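Local coordinates for protein chitinase (PDB 5GZT) that probably hydrolyses chitin and chitodextrins at internal beta-1,4 linkages between N-acetylglucosamine units, at residues R22-G27 against E43-T48; V2-S7 against A29-V34; G71-V76 against G91-L96; V12-K17 against G38-E43; L86-G91 against I107-G112. All coordinates share one frame; numbering follows the deposited sequence.

Contact 1: R22-G27 against E43-T48. With NA (sodium ion), chain C.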
# COMPACT_ATOMS: atom_id res chain seq x y z
N ARG B 22 -13.40 -74.30 5.67
CA ARG B 22 -12.92 -73.05 6.27
C ARG B 22 -11.39 -73.01 6.16
O ARG B 22 -10.72 -73.98 6.49
CB ARG B 22 -13.44 -72.92 7.70
CG ARG B 22 -13.09 -71.63 8.41
CD ARG B 22 -13.85 -71.55 9.73
NE ARG B 22 -13.25 -72.48 10.70
CZ ARG B 22 -12.33 -72.15 11.61
NH1 ARG B 22 -11.87 -70.90 11.74
NH2 ARG B 22 -11.85 -73.09 12.41
N ILE B 23 -10.83 -71.91 5.65
CA ILE B 23 -9.40 -71.74 5.54
C ILE B 23 -9.04 -70.53 6.35
O ILE B 23 -9.58 -69.47 6.12
CB ILE B 23 -8.91 -71.56 4.07
CG1 ILE B 23 -9.32 -72.77 3.24
CG2 ILE B 23 -7.39 -71.35 4.02
CD1 ILE B 23 -8.97 -72.70 1.75
N VAL B 24 -8.10 -70.70 7.28
CA VAL B 24 -7.77 -69.65 8.18
C VAL B 24 -6.32 -69.27 7.98
O VAL B 24 -5.52 -70.12 7.61
CB VAL B 24 -8.03 -70.05 9.65
CG1 VAL B 24 -7.99 -68.81 10.53
CG2 VAL B 24 -9.38 -70.73 9.78
N ALA B 25 -6.00 -68.00 8.21
CA ALA B 25 -4.68 -67.48 8.13
C ALA B 25 -4.38 -66.78 9.46
O ALA B 25 -5.10 -65.77 9.83
CB ALA B 25 -4.58 -66.49 6.97
N LYS B 26 -3.33 -67.28 10.15
CA LYS B 26 -2.96 -66.84 11.51
C LYS B 26 -1.55 -66.24 11.64
O LYS B 26 -0.57 -66.74 11.11
CB LYS B 26 -3.16 -67.99 12.51
CG LYS B 26 -3.64 -67.54 13.88
CD LYS B 26 -3.27 -68.52 15.00
CE LYS B 26 -1.80 -68.39 15.40
NZ LYS B 26 -1.44 -69.25 16.56
N GLY B 27 -1.47 -65.12 12.35
CA GLY B 27 -0.21 -64.48 12.63
C GLY B 27 0.52 -63.91 11.43
O GLY B 27 -0.01 -63.03 10.74
N GLU B 43 -10.87 -66.91 6.33
CA GLU B 43 -10.84 -66.21 7.59
C GLU B 43 -9.43 -65.79 7.97
O GLU B 43 -8.48 -66.55 7.80
CB GLU B 43 -11.40 -67.16 8.62
CG GLU B 43 -11.70 -66.58 9.97
CD GLU B 43 -12.84 -67.32 10.67
OE1 GLU B 43 -13.05 -68.55 10.40
OE2 GLU B 43 -13.51 -66.63 11.49
N GLU B 44 -9.28 -64.58 8.47
CA GLU B 44 -8.03 -64.10 8.93
C GLU B 44 -8.18 -63.83 10.42
O GLU B 44 -8.90 -62.89 10.82
CB GLU B 44 -7.62 -62.81 8.20
CG GLU B 44 -7.30 -62.97 6.70
CD GLU B 44 -6.68 -61.68 6.11
OE1 GLU B 44 -7.05 -60.55 6.57
OE2 GLU B 44 -5.79 -61.78 5.21
N THR B 45 -7.49 -64.64 11.24
CA THR B 45 -7.52 -64.46 12.72
C THR B 45 -6.13 -64.23 13.36
O THR B 45 -5.16 -64.98 13.08
CB THR B 45 -8.16 -65.65 13.44
OG1 THR B 45 -9.19 -66.22 12.63
CG2 THR B 45 -8.76 -65.19 14.79
N ASP B 46 -6.07 -63.21 14.25
CA ASP B 46 -4.86 -62.83 14.96
C ASP B 46 -3.76 -62.77 13.91
O ASP B 46 -2.88 -63.62 13.87
CB ASP B 46 -4.52 -63.85 16.09
CG ASP B 46 -5.50 -63.77 17.30
OD1 ASP B 46 -5.74 -62.63 17.82
OD2 ASP B 46 -6.01 -64.85 17.72
N LEU B 47 -3.91 -61.80 13.00
CA LEU B 47 -3.10 -61.69 11.80
C LEU B 47 -2.22 -60.48 11.94
O LEU B 47 -2.70 -59.34 12.08
CB LEU B 47 -3.95 -61.55 10.53
CG LEU B 47 -3.17 -61.67 9.20
CD1 LEU B 47 -3.01 -63.14 8.78
CD2 LEU B 47 -3.81 -60.84 8.07
N THR B 48 -0.91 -60.78 11.95
CA THR B 48 0.17 -59.80 11.98
C THR B 48 0.76 -59.53 10.59
O THR B 48 1.15 -58.39 10.32
CB THR B 48 1.34 -60.19 12.95
OG1 THR B 48 2.45 -59.32 12.70
CG2 THR B 48 1.84 -61.59 12.77
NA NA C . -5.17 -59.74 4.00

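Contact 2: V2-S7 against A29-V34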
# COMPACT_ATOMS: atom_id res chain seq x y z
N VAL B 2 -8.71 -75.85 7.71
CA VAL B 2 -7.31 -75.71 7.38
C VAL B 2 -6.78 -74.40 7.94
O VAL B 2 -7.27 -73.31 7.62
CB VAL B 2 -7.11 -75.77 5.85
CG1 VAL B 2 -5.63 -75.76 5.53
CG2 VAL B 2 -7.85 -76.97 5.25
N HIS B 3 -5.77 -74.52 8.78
CA HIS B 3 -5.16 -73.39 9.45
C HIS B 3 -3.80 -73.18 8.80
O HIS B 3 -3.09 -74.15 8.51
CB HIS B 3 -5.05 -73.64 10.96
CG HIS B 3 -6.36 -73.94 11.61
ND1 HIS B 3 -7.02 -73.01 12.39
CD2 HIS B 3 -7.15 -75.05 11.57
CE1 HIS B 3 -8.16 -73.55 12.81
NE2 HIS B 3 -8.27 -74.77 12.32
N MET B 4 -3.48 -71.92 8.52
CA MET B 4 -2.27 -71.52 7.85
C MET B 4 -1.66 -70.54 8.83
O MET B 4 -1.95 -69.33 8.81
CB MET B 4 -2.57 -70.91 6.46
CG MET B 4 -3.09 -71.93 5.43
SD MET B 4 -3.57 -71.22 3.82
CE MET B 4 -4.30 -72.60 2.94
N ASN B 5 -0.88 -71.12 9.75
CA ASN B 5 -0.27 -70.39 10.86
C ASN B 5 1.13 -69.97 10.46
O ASN B 5 1.82 -70.74 9.81
CB ASN B 5 -0.24 -71.25 12.12
CG ASN B 5 -1.60 -71.38 12.76
OD1 ASN B 5 -1.73 -71.24 13.97
ND2 ASN B 5 -2.62 -71.62 11.95
N ASP B 6 1.50 -68.74 10.84
CA ASP B 6 2.72 -68.02 10.37
C ASP B 6 3.40 -68.66 9.15
O ASP B 6 4.62 -68.77 9.12
CB ASP B 6 3.74 -67.83 11.52
CG ASP B 6 3.06 -67.64 12.87
OD1 ASP B 6 2.45 -68.64 13.30
OD2 ASP B 6 3.13 -66.54 13.49
N SER B 7 2.60 -69.05 8.15
CA SER B 7 3.05 -69.86 7.00
C SER B 7 3.26 -68.96 5.78
O SER B 7 3.07 -67.74 5.85
CB SER B 7 2.01 -70.94 6.62
OG SER B 7 2.29 -72.20 7.17
N ALA B 29 1.13 -65.26 8.66
CA ALA B 29 0.80 -65.97 7.43
C ALA B 29 0.63 -65.01 6.24
O ALA B 29 0.46 -63.77 6.41
CB ALA B 29 -0.45 -66.82 7.62
N LYS B 30 0.65 -65.64 5.06
CA LYS B 30 0.97 -65.05 3.77
C LYS B 30 0.33 -65.95 2.70
O LYS B 30 0.70 -67.14 2.57
CB LYS B 30 2.50 -65.07 3.60
CG LYS B 30 3.23 -63.75 3.43
CD LYS B 30 3.11 -63.22 2.00
CE LYS B 30 2.01 -62.18 1.89
NZ LYS B 30 2.32 -61.03 2.79
N VAL B 31 -0.66 -65.44 1.97
CA VAL B 31 -1.35 -66.29 0.98
C VAL B 31 -1.36 -65.56 -0.33
O VAL B 31 -1.50 -64.32 -0.38
CB VAL B 31 -2.79 -66.70 1.38
CG1 VAL B 31 -3.22 -67.97 0.62
CG2 VAL B 31 -2.90 -66.95 2.88
N GLY B 32 -1.19 -66.35 -1.40
CA GLY B 32 -1.25 -65.85 -2.76
C GLY B 32 -2.69 -65.65 -3.14
O GLY B 32 -3.55 -65.45 -2.26
N GLU B 33 -2.95 -65.71 -4.45
CA GLU B 33 -4.28 -65.53 -4.99
C GLU B 33 -5.09 -66.78 -4.69
O GLU B 33 -4.67 -67.88 -5.07
CB GLU B 33 -4.22 -65.28 -6.54
CG GLU B 33 -5.58 -65.31 -7.28
CD GLU B 33 -5.52 -64.98 -8.78
OE1 GLU B 33 -4.73 -64.10 -9.12
OE2 GLU B 33 -6.27 -65.59 -9.59
N VAL B 34 -6.27 -66.59 -4.09
CA VAL B 34 -7.24 -67.69 -3.92
C VAL B 34 -8.25 -67.77 -5.09
O VAL B 34 -9.03 -66.83 -5.32
CB VAL B 34 -8.04 -67.51 -2.59
CG1 VAL B 34 -8.91 -68.73 -2.32
CG2 VAL B 34 -7.13 -67.15 -1.42

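Contact 3: G71-V76 against G91-L96. With NA (sodium ion), chain C.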
# COMPACT_ATOMS: atom_id res chain seq x y z
N GLY B 71 -11.83 -60.91 6.64
CA GLY B 71 -10.47 -60.48 6.50
C GLY B 71 -10.35 -59.21 5.68
O GLY B 71 -11.36 -58.58 5.33
N SER B 72 -9.09 -58.85 5.40
CA SER B 72 -8.70 -57.62 4.66
C SER B 72 -8.23 -58.05 3.29
O SER B 72 -7.22 -58.74 3.22
CB SER B 72 -7.58 -56.86 5.35
OG SER B 72 -7.44 -55.57 4.80
N PHE B 73 -8.97 -57.70 2.22
CA PHE B 73 -8.66 -58.21 0.90
C PHE B 73 -8.34 -57.05 -0.05
O PHE B 73 -8.60 -55.89 0.22
CB PHE B 73 -9.77 -59.11 0.38
CG PHE B 73 -10.10 -60.27 1.27
CD1 PHE B 73 -10.96 -60.12 2.34
CD2 PHE B 73 -9.58 -61.53 1.01
CE1 PHE B 73 -11.29 -61.20 3.15
CE2 PHE B 73 -9.88 -62.62 1.84
CZ PHE B 73 -10.74 -62.45 2.91
N THR B 74 -7.70 -57.38 -1.16
CA THR B 74 -7.35 -56.33 -2.13
C THR B 74 -8.46 -56.31 -3.20
O THR B 74 -9.41 -55.55 -3.06
CB THR B 74 -5.92 -56.58 -2.71
OG1 THR B 74 -5.81 -57.95 -3.13
CG2 THR B 74 -4.90 -56.31 -1.67
N ASP B 75 -8.31 -57.18 -4.20
CA ASP B 75 -9.19 -57.27 -5.32
C ASP B 75 -9.92 -58.54 -5.12
O ASP B 75 -9.31 -59.62 -4.97
CB ASP B 75 -8.44 -57.36 -6.68
CG ASP B 75 -7.66 -56.11 -7.02
OD1 ASP B 75 -8.25 -55.03 -7.16
OD2 ASP B 75 -6.46 -56.20 -7.21
N VAL B 76 -11.24 -58.43 -5.16
CA VAL B 76 -12.09 -59.60 -5.10
C VAL B 76 -13.01 -59.49 -6.29
O VAL B 76 -13.72 -58.50 -6.42
CB VAL B 76 -12.97 -59.62 -3.86
CG1 VAL B 76 -13.92 -60.82 -3.88
CG2 VAL B 76 -12.10 -59.58 -2.64
N GLY B 91 -14.57 -57.34 7.80
CA GLY B 91 -13.29 -56.84 7.33
C GLY B 91 -13.51 -55.89 6.16
O GLY B 91 -14.50 -55.14 6.15
N THR B 92 -12.57 -55.92 5.22
CA THR B 92 -12.41 -54.87 4.21
C THR B 92 -12.06 -55.49 2.85
O THR B 92 -11.48 -56.55 2.77
CB THR B 92 -11.31 -53.86 4.56
OG1 THR B 92 -10.09 -54.60 4.78
CG2 THR B 92 -11.70 -52.99 5.74
N ILE B 93 -12.49 -54.82 1.78
CA ILE B 93 -12.16 -55.21 0.40
C ILE B 93 -11.86 -53.90 -0.31
O ILE B 93 -12.66 -52.95 -0.28
CB ILE B 93 -13.27 -55.96 -0.35
CG1 ILE B 93 -13.56 -57.34 0.25
CG2 ILE B 93 -12.83 -56.20 -1.78
CD1 ILE B 93 -14.89 -57.94 -0.22
N GLU B 94 -10.69 -53.81 -0.92
CA GLU B 94 -10.35 -52.55 -1.69
C GLU B 94 -11.23 -52.40 -2.93
O GLU B 94 -11.84 -51.39 -3.16
CB GLU B 94 -8.87 -52.51 -2.09
CG GLU B 94 -7.91 -51.99 -1.01
CD GLU B 94 -6.43 -52.41 -1.22
OE1 GLU B 94 -6.02 -52.83 -2.32
OE2 GLU B 94 -5.66 -52.33 -0.24
N ARG B 95 -11.29 -53.43 -3.71
CA ARG B 95 -12.03 -53.34 -4.95
C ARG B 95 -12.76 -54.65 -5.15
O ARG B 95 -12.17 -55.72 -5.27
CB ARG B 95 -11.09 -52.95 -6.13
CG ARG B 95 -10.44 -51.55 -6.01
CD ARG B 95 -9.17 -51.29 -6.88
NE ARG B 95 -8.22 -52.39 -6.75
CZ ARG B 95 -7.24 -52.48 -5.83
NH1 ARG B 95 -6.99 -51.54 -4.94
NH2 ARG B 95 -6.51 -53.55 -5.79
N LEU B 96 -14.07 -54.54 -5.18
CA LEU B 96 -14.86 -55.74 -5.40
C LEU B 96 -15.49 -55.51 -6.74
O LEU B 96 -16.10 -54.45 -6.96
CB LEU B 96 -15.93 -55.85 -4.32
CG LEU B 96 -17.04 -56.90 -4.36
CD1 LEU B 96 -16.64 -58.29 -4.73
CD2 LEU B 96 -17.72 -56.95 -2.97
NA NA C . -5.17 -59.74 4.00

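Contact 4: V12-K17 against G38-E43. With FMT (formic acid), chain K.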
# COMPACT_ATOMS: atom_id res chain seq x y z
N VAL B 12 -3.70 -70.54 -4.45
CA VAL B 12 -4.55 -71.54 -3.81
C VAL B 12 -5.75 -71.78 -4.71
O VAL B 12 -6.38 -70.82 -5.13
CB VAL B 12 -5.09 -71.02 -2.44
CG1 VAL B 12 -5.93 -72.10 -1.74
CG2 VAL B 12 -3.97 -70.49 -1.56
N TYR B 13 -6.09 -73.02 -4.99
CA TYR B 13 -7.28 -73.36 -5.80
C TYR B 13 -8.24 -74.20 -4.95
O TYR B 13 -7.84 -75.19 -4.37
CB TYR B 13 -6.86 -74.13 -7.07
CG TYR B 13 -8.01 -74.50 -8.00
CD1 TYR B 13 -8.51 -73.58 -8.94
CD2 TYR B 13 -8.56 -75.79 -7.97
CE1 TYR B 13 -9.55 -73.92 -9.79
CE2 TYR B 13 -9.60 -76.14 -8.83
CZ TYR B 13 -10.09 -75.21 -9.74
OH TYR B 13 -11.14 -75.57 -10.57
N VAL B 14 -9.51 -73.81 -4.91
CA VAL B 14 -10.47 -74.46 -4.06
C VAL B 14 -11.53 -75.04 -4.96
O VAL B 14 -12.24 -74.29 -5.61
CB VAL B 14 -11.07 -73.47 -3.03
CG1 VAL B 14 -12.18 -74.12 -2.17
CG2 VAL B 14 -9.99 -72.86 -2.15
N ASP B 15 -11.61 -76.37 -5.03
CA ASP B 15 -12.74 -77.06 -5.68
C ASP B 15 -13.45 -77.99 -4.71
O ASP B 15 -14.01 -79.02 -5.11
CB ASP B 15 -12.29 -77.83 -6.93
CG ASP B 15 -11.16 -78.84 -6.65
OD1 ASP B 15 -10.58 -78.84 -5.53
OD2 ASP B 15 -10.84 -79.62 -7.59
N LYS B 16 -13.46 -77.59 -3.44
CA LYS B 16 -14.24 -78.28 -2.41
C LYS B 16 -15.69 -78.41 -2.82
O LYS B 16 -16.36 -77.42 -3.11
CB LYS B 16 -14.20 -77.53 -1.08
CG LYS B 16 -15.10 -78.15 -0.01
CD LYS B 16 -14.57 -79.54 0.39
CE LYS B 16 -14.94 -79.94 1.80
NZ LYS B 16 -16.37 -80.28 1.94
N LYS B 17 -16.21 -79.62 -2.73
CA LYS B 17 -17.57 -79.91 -3.14
C LYS B 17 -18.53 -79.84 -1.94
O LYS B 17 -18.12 -80.04 -0.79
CB LYS B 17 -17.59 -81.28 -3.79
CG LYS B 17 -16.37 -81.51 -4.69
CD LYS B 17 -16.56 -82.70 -5.61
CE LYS B 17 -15.61 -82.63 -6.78
NZ LYS B 17 -16.08 -83.58 -7.82
N GLY B 38 -15.18 -73.73 -5.58
CA GLY B 38 -16.11 -74.41 -4.71
C GLY B 38 -16.43 -73.64 -3.45
O GLY B 38 -16.12 -72.46 -3.33
N SER B 39 -17.07 -74.35 -2.53
CA SER B 39 -17.56 -73.81 -1.30
C SER B 39 -16.41 -73.67 -0.32
O SER B 39 -15.55 -74.57 -0.19
CB SER B 39 -18.67 -74.68 -0.76
OG SER B 39 -19.73 -74.66 -1.69
N VAL B 40 -16.39 -72.51 0.33
CA VAL B 40 -15.23 -72.07 1.09
C VAL B 40 -15.54 -70.92 2.08
O VAL B 40 -16.48 -70.15 1.88
CB VAL B 40 -14.09 -71.66 0.14
CG1 VAL B 40 -14.41 -70.30 -0.55
CG2 VAL B 40 -12.75 -71.59 0.86
N LYS B 41 -14.73 -70.79 3.12
CA LYS B 41 -14.75 -69.62 3.98
C LYS B 41 -13.33 -69.21 4.30
O LYS B 41 -12.61 -69.97 4.94
CB LYS B 41 -15.59 -69.91 5.22
CG LYS B 41 -15.58 -68.84 6.32
CD LYS B 41 -16.79 -69.06 7.22
CE LYS B 41 -16.68 -68.36 8.55
NZ LYS B 41 -16.15 -66.98 8.48
N LEU B 42 -12.90 -68.04 3.83
CA LEU B 42 -11.59 -67.52 4.16
C LEU B 42 -11.80 -66.71 5.39
O LEU B 42 -12.80 -65.95 5.51
CB LEU B 42 -10.99 -66.64 3.06
CG LEU B 42 -10.96 -67.27 1.66
CD1 LEU B 42 -10.09 -66.47 0.68
CD2 LEU B 42 -10.51 -68.73 1.63
N GLU B 43 -10.87 -66.91 6.33
CA GLU B 43 -10.84 -66.21 7.59
C GLU B 43 -9.43 -65.79 7.97
O GLU B 43 -8.48 -66.55 7.80
CB GLU B 43 -11.40 -67.16 8.62
CG GLU B 43 -11.70 -66.58 9.97
CD GLU B 43 -12.84 -67.32 10.67
OE1 GLU B 43 -13.05 -68.55 10.40
OE2 GLU B 43 -13.51 -66.63 11.49
C FMT K . -17.26 -64.67 10.77
O1 FMT K . -17.67 -65.51 9.95
O2 FMT K . -16.44 -63.65 10.44

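Contact 5: L86-G91 against I107-G112. With FMT (formic acid), chain K.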
# COMPACT_ATOMS: atom_id res chain seq x y z
N LEU B 86 -21.70 -64.03 -2.98
CA LEU B 86 -20.51 -63.74 -2.16
C LEU B 86 -21.02 -63.18 -0.84
O LEU B 86 -21.76 -62.13 -0.80
CB LEU B 86 -19.57 -62.75 -2.85
CG LEU B 86 -18.37 -62.34 -2.04
CD1 LEU B 86 -17.49 -63.55 -1.83
CD2 LEU B 86 -17.55 -61.22 -2.60
N ASN B 87 -20.69 -63.89 0.25
CA ASN B 87 -20.92 -63.38 1.63
C ASN B 87 -19.64 -62.78 2.12
O ASN B 87 -18.60 -63.45 2.14
CB ASN B 87 -21.36 -64.50 2.60
CG ASN B 87 -22.85 -64.71 2.58
OD1 ASN B 87 -23.64 -64.18 3.43
ND2 ASN B 87 -23.26 -65.41 1.59
N VAL B 88 -19.70 -61.53 2.56
CA VAL B 88 -18.57 -60.94 3.19
C VAL B 88 -19.05 -60.66 4.62
O VAL B 88 -19.92 -59.81 4.87
CB VAL B 88 -18.13 -59.67 2.50
CG1 VAL B 88 -16.78 -59.21 3.09
CG2 VAL B 88 -18.06 -59.90 0.97
N ASN B 89 -18.43 -61.36 5.54
CA ASN B 89 -18.87 -61.40 6.94
C ASN B 89 -18.15 -60.44 7.83
O ASN B 89 -18.71 -60.06 8.88
CB ASN B 89 -18.69 -62.82 7.47
CG ASN B 89 -19.80 -63.72 7.07
OD1 ASN B 89 -20.64 -63.41 6.23
ND2 ASN B 89 -19.86 -64.85 7.74
N SER B 90 -16.90 -60.11 7.50
CA SER B 90 -16.17 -59.09 8.25
C SER B 90 -14.97 -58.56 7.47
O SER B 90 -14.40 -59.27 6.66
CB SER B 90 -15.70 -59.58 9.64
OG SER B 90 -14.59 -60.37 9.52
N GLY B 91 -14.57 -57.34 7.80
CA GLY B 91 -13.29 -56.84 7.33
C GLY B 91 -13.51 -55.89 6.16
O GLY B 91 -14.50 -55.14 6.15
N ILE B 107 -24.54 -60.02 -3.44
CA ILE B 107 -23.40 -59.69 -2.64
C ILE B 107 -24.01 -59.33 -1.27
O ILE B 107 -24.82 -58.39 -1.19
CB ILE B 107 -22.65 -58.48 -3.14
CG1 ILE B 107 -22.20 -58.62 -4.61
CG2 ILE B 107 -21.44 -58.27 -2.26
CD1 ILE B 107 -21.06 -59.62 -4.87
N VAL B 108 -23.61 -60.05 -0.22
CA VAL B 108 -24.16 -59.82 1.15
C VAL B 108 -23.05 -59.24 1.99
O VAL B 108 -22.02 -59.95 2.24
CB VAL B 108 -24.66 -61.10 1.82
CG1 VAL B 108 -25.40 -60.75 3.14
CG2 VAL B 108 -25.47 -61.96 0.85
N LEU B 109 -23.21 -57.97 2.40
CA LEU B 109 -22.17 -57.31 3.13
C LEU B 109 -22.66 -57.15 4.54
O LEU B 109 -23.58 -56.35 4.79
CB LEU B 109 -21.85 -55.90 2.55
CG LEU B 109 -21.41 -55.85 1.06
CD1 LEU B 109 -21.00 -54.43 0.74
CD2 LEU B 109 -20.24 -56.79 0.77
N ALA B 110 -21.99 -57.84 5.47
CA ALA B 110 -22.35 -57.83 6.90
C ALA B 110 -22.06 -56.43 7.46
O ALA B 110 -21.29 -55.67 6.86
CB ALA B 110 -21.59 -58.94 7.68
N SER B 111 -22.71 -56.07 8.57
CA SER B 111 -22.65 -54.72 9.11
C SER B 111 -21.29 -54.18 9.37
O SER B 111 -21.09 -52.97 9.25
CB SER B 111 -23.39 -54.60 10.46
OG SER B 111 -22.74 -55.35 11.47
N GLY B 112 -20.33 -54.95 9.80
CA GLY B 112 -19.04 -54.13 9.95
C GLY B 112 -18.13 -53.97 8.68
O GLY B 112 -17.00 -53.40 8.74
C FMT K . -17.26 -64.67 10.77
O1 FMT K . -17.67 -65.51 9.95
O2 FMT K . -16.44 -63.65 10.44
O HOH W 1 -19.02 -57.59 10.22
O HOH W 2 -15.50 -55.75 9.82
O HOH W 3 -14.05 -53.30 8.22

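Contact 1: R22-G27 against E43-T48
In the parallel beta-helix at the N-terminal end of the chain, strand R22-G27 lies beside the strand of the following coil, V24 pairing with E43 and A25 with E44. The main chain zips the two together in alternate directions: E43 N donates to I23 O, A25 N to E43 O, and T45 N to A25 O at 3.0 Å. Segment E43-T48 turns a corner at D46, yet the coils stay joined there, since G27 N reaches D46 O at 2.6 Å and T48 N returns to G27 O at 2.7 Å. G27 has a positive phi (66°), a shape that favours glycine. On the face carrying V24 and E43, a salt bridge of 3.0 Å links R22 NH1 to E43 OE1. The oxygen lies close to the guanidinium plane but is met from above the carboxylate, the two planes being 89° apart. R22 NE and NH2 turn instead to the backbone of another protein chain, so one guanidinium ties together two coils and an interface. On the same face V24 CG1 comes within 3.5 Å of T45 OG1. On the face of A25 and E44, A25 CB meets L47 CD1 at 4.1 Å, while E44 OE2 binds the sodium ion at 2.5 Å. Carbonyl oxygens of T50, F52 and S72 complete this site, a cation held between stacked turns of a parallel beta-helix.

Contact 2: V2-S7 against A29-V34
A29 is wedged against the bend that follows strand V2-N5, and here the contact is tight: its CB sits 3.2 Å from M4 O, and its backbone N lies 3.6 Å from D6 CA. S7 O closes over the same residue, receiving a CA-H...O contact from A29 CA at 3.3 Å. K30 N is equally near this oxygen but too poorly angled for a hydrogen bond, so no conventional hydrogen bond joins the two segments. The rest is looser. SD of M4 lies anti to its CA (chi2 176°) and comes to V31 CG2, a light apolar touch at 4.4 Å. K30 passes S7 O with its CB at 3.5 Å, and beyond that its chain, bent at chi2, chi3 and chi4, turns from the contact; the residue is partly exposed. The CB of D6 points away from A29. Within the bend, S7 OG donates to N5 O at 3.1 Å, and it is also bonded to the backbone of another protein chain. That chain adds a parallel strand beside V2-N5, continuing the sheet across the interface. The contact joins the turns of the first two coils of a parallel beta-helix.

Contact 3: G71-V76 against G91-L96
V76 lays CG2 against I93 CG2 at 3.6 Å, the two side chains crossing at about a right angle in the interior of the parallel beta-helix. Next to them V76 CG1 packs on L96 CD1 at 3.8 Å, while L86 of the facing sheet packs on V76 and L96, and V88 on I93. F73 keeps its ring edge toward T92 O, the carbonyl that also accepts the hydrogen bond from F73 N. These equivalent positions of successive coils stack in parallel, and the main-chain bonds continue round the corner at T74, whose O accepts from R95 N. Glycine suits the other corner: a CB on G91 would fall about 2.0 Å from G71 O. On the outer face D75 and R95 form a salt bridge, the guanidinium coming side-on with NE to D75 OD1 at 2.7 Å and NH2 to D75 OD2 at 3.0 Å. R95 NH1 adds a weak bond to E94 OE1, so the arginine lies between two acids; but R95 was modelled in two conformations, which leaves this network doubtful in detail. At the far end, S72 turns its backbone O to the sodium ion, which it binds at 2.4 Å.

Contact 4: V12-K17 against G38-E43
The flat peptide units K16-K17 and G38-S39 meet here: S39 N donates to K16 O at 3.2 Å, tilted only 19° from the carbonyl plane. The same oxygen takes a CA-H...O contact from G38 CA at 3.4 Å. The ring of Y13 has D15 OD2 at its edge, in plane, but does not reach the other segment. V14 O lies close to G38 N, but the angle is too poor for a hydrogen bond. V14 CG1, anti to its backbone N (chi1 176°), is directed at V40 CB, 3.9 Å away, and I23 packs on both valines. The two segments belong to successive coils of a parallel beta-helix and meet at a corner, where strand V12-V14 ends and the following coil enters strand 40-47. Glycine fits this corner, since a CB on G38 would come about 2.2 Å from K16 O. K16 covers S39 O with its aliphatic stem, CB at 3.4 Å, then bends so that NZ bonds K17 O and T19 O. An alanine here would probably leave those two carbonyls without their ammonium donor and uncover part of S39 O. S39 OG is bonded to K66 N, and D15 OD1 to a polar side chain of another protein chain. Farther along, K41 NZ holds a formic acid molecule, probably from the crystallisation liquor, through O1 at 2.6 Å.

Contact 5: L86-G91 against I107-G112
V88 N donates to V108 O at 2.8 Å in an almost straight bond, the N-H...O angle being 176°. V108 N in turn donates a hydrogen bond to L86 O, also at 2.8 Å, and A110 N to V88 O, so both strands are held at even spacing. The inward face is apolar. I107 folds its tip back (chi2 -72°), which puts CD1 over L86 CB at 4.0 Å, and V88 CG2 lies side by side with L109 CD2 at 3.8 Å. L96 and I93 of the other sheet reach these residues from across the interior. This is regular parallel beta-helix stacking, one coil laid almost exactly parallel on the previous one. On the outer face N87 runs beside V108, both pointing the same way, with N87 CG 4.1 Å from V108 CB. An alanine in its place would probably leave V108 CB and CG2 without the amide group now lying beside them. Past the strands the coils part and water takes over: one molecule accepts from G112 N and donates to N89 O, another accepts from G91 N and makes a weak bond to G112 O, and a third donates to G112 O and, weakly, to G91 O. A110 CB stays close to N89 O, at 3.3 Å. N89 ND2 points straight at O1 of a formic acid molecule, 3.2 Å away, which S70 OG also binds.

All five contacts join successive coils of one parallel beta-helix, yet chemistry follows position. Contacts 1, 3 and 5 pair strands through main-chain bonds between coils; contacts 3 and 5 turn mainly apolar residues inward, whereas contact 1 sets E44 on the same face as A25. Contacts 2 and 4 are buried corners with hardly any such bonds, the others partly buried. Contacts 1, 2 and 4 reach the other protein chain, whereas 3 and 5 do not. Contacts 1 and 4 share E43 and strand 40-47, contacts 3 and 5 share G91, and contact 2 adjoins contact 1 through V24 N and V2 O. Contacts 1 and 3 supply two of the sodium ligands, while formic acid spans contacts 4 and 5.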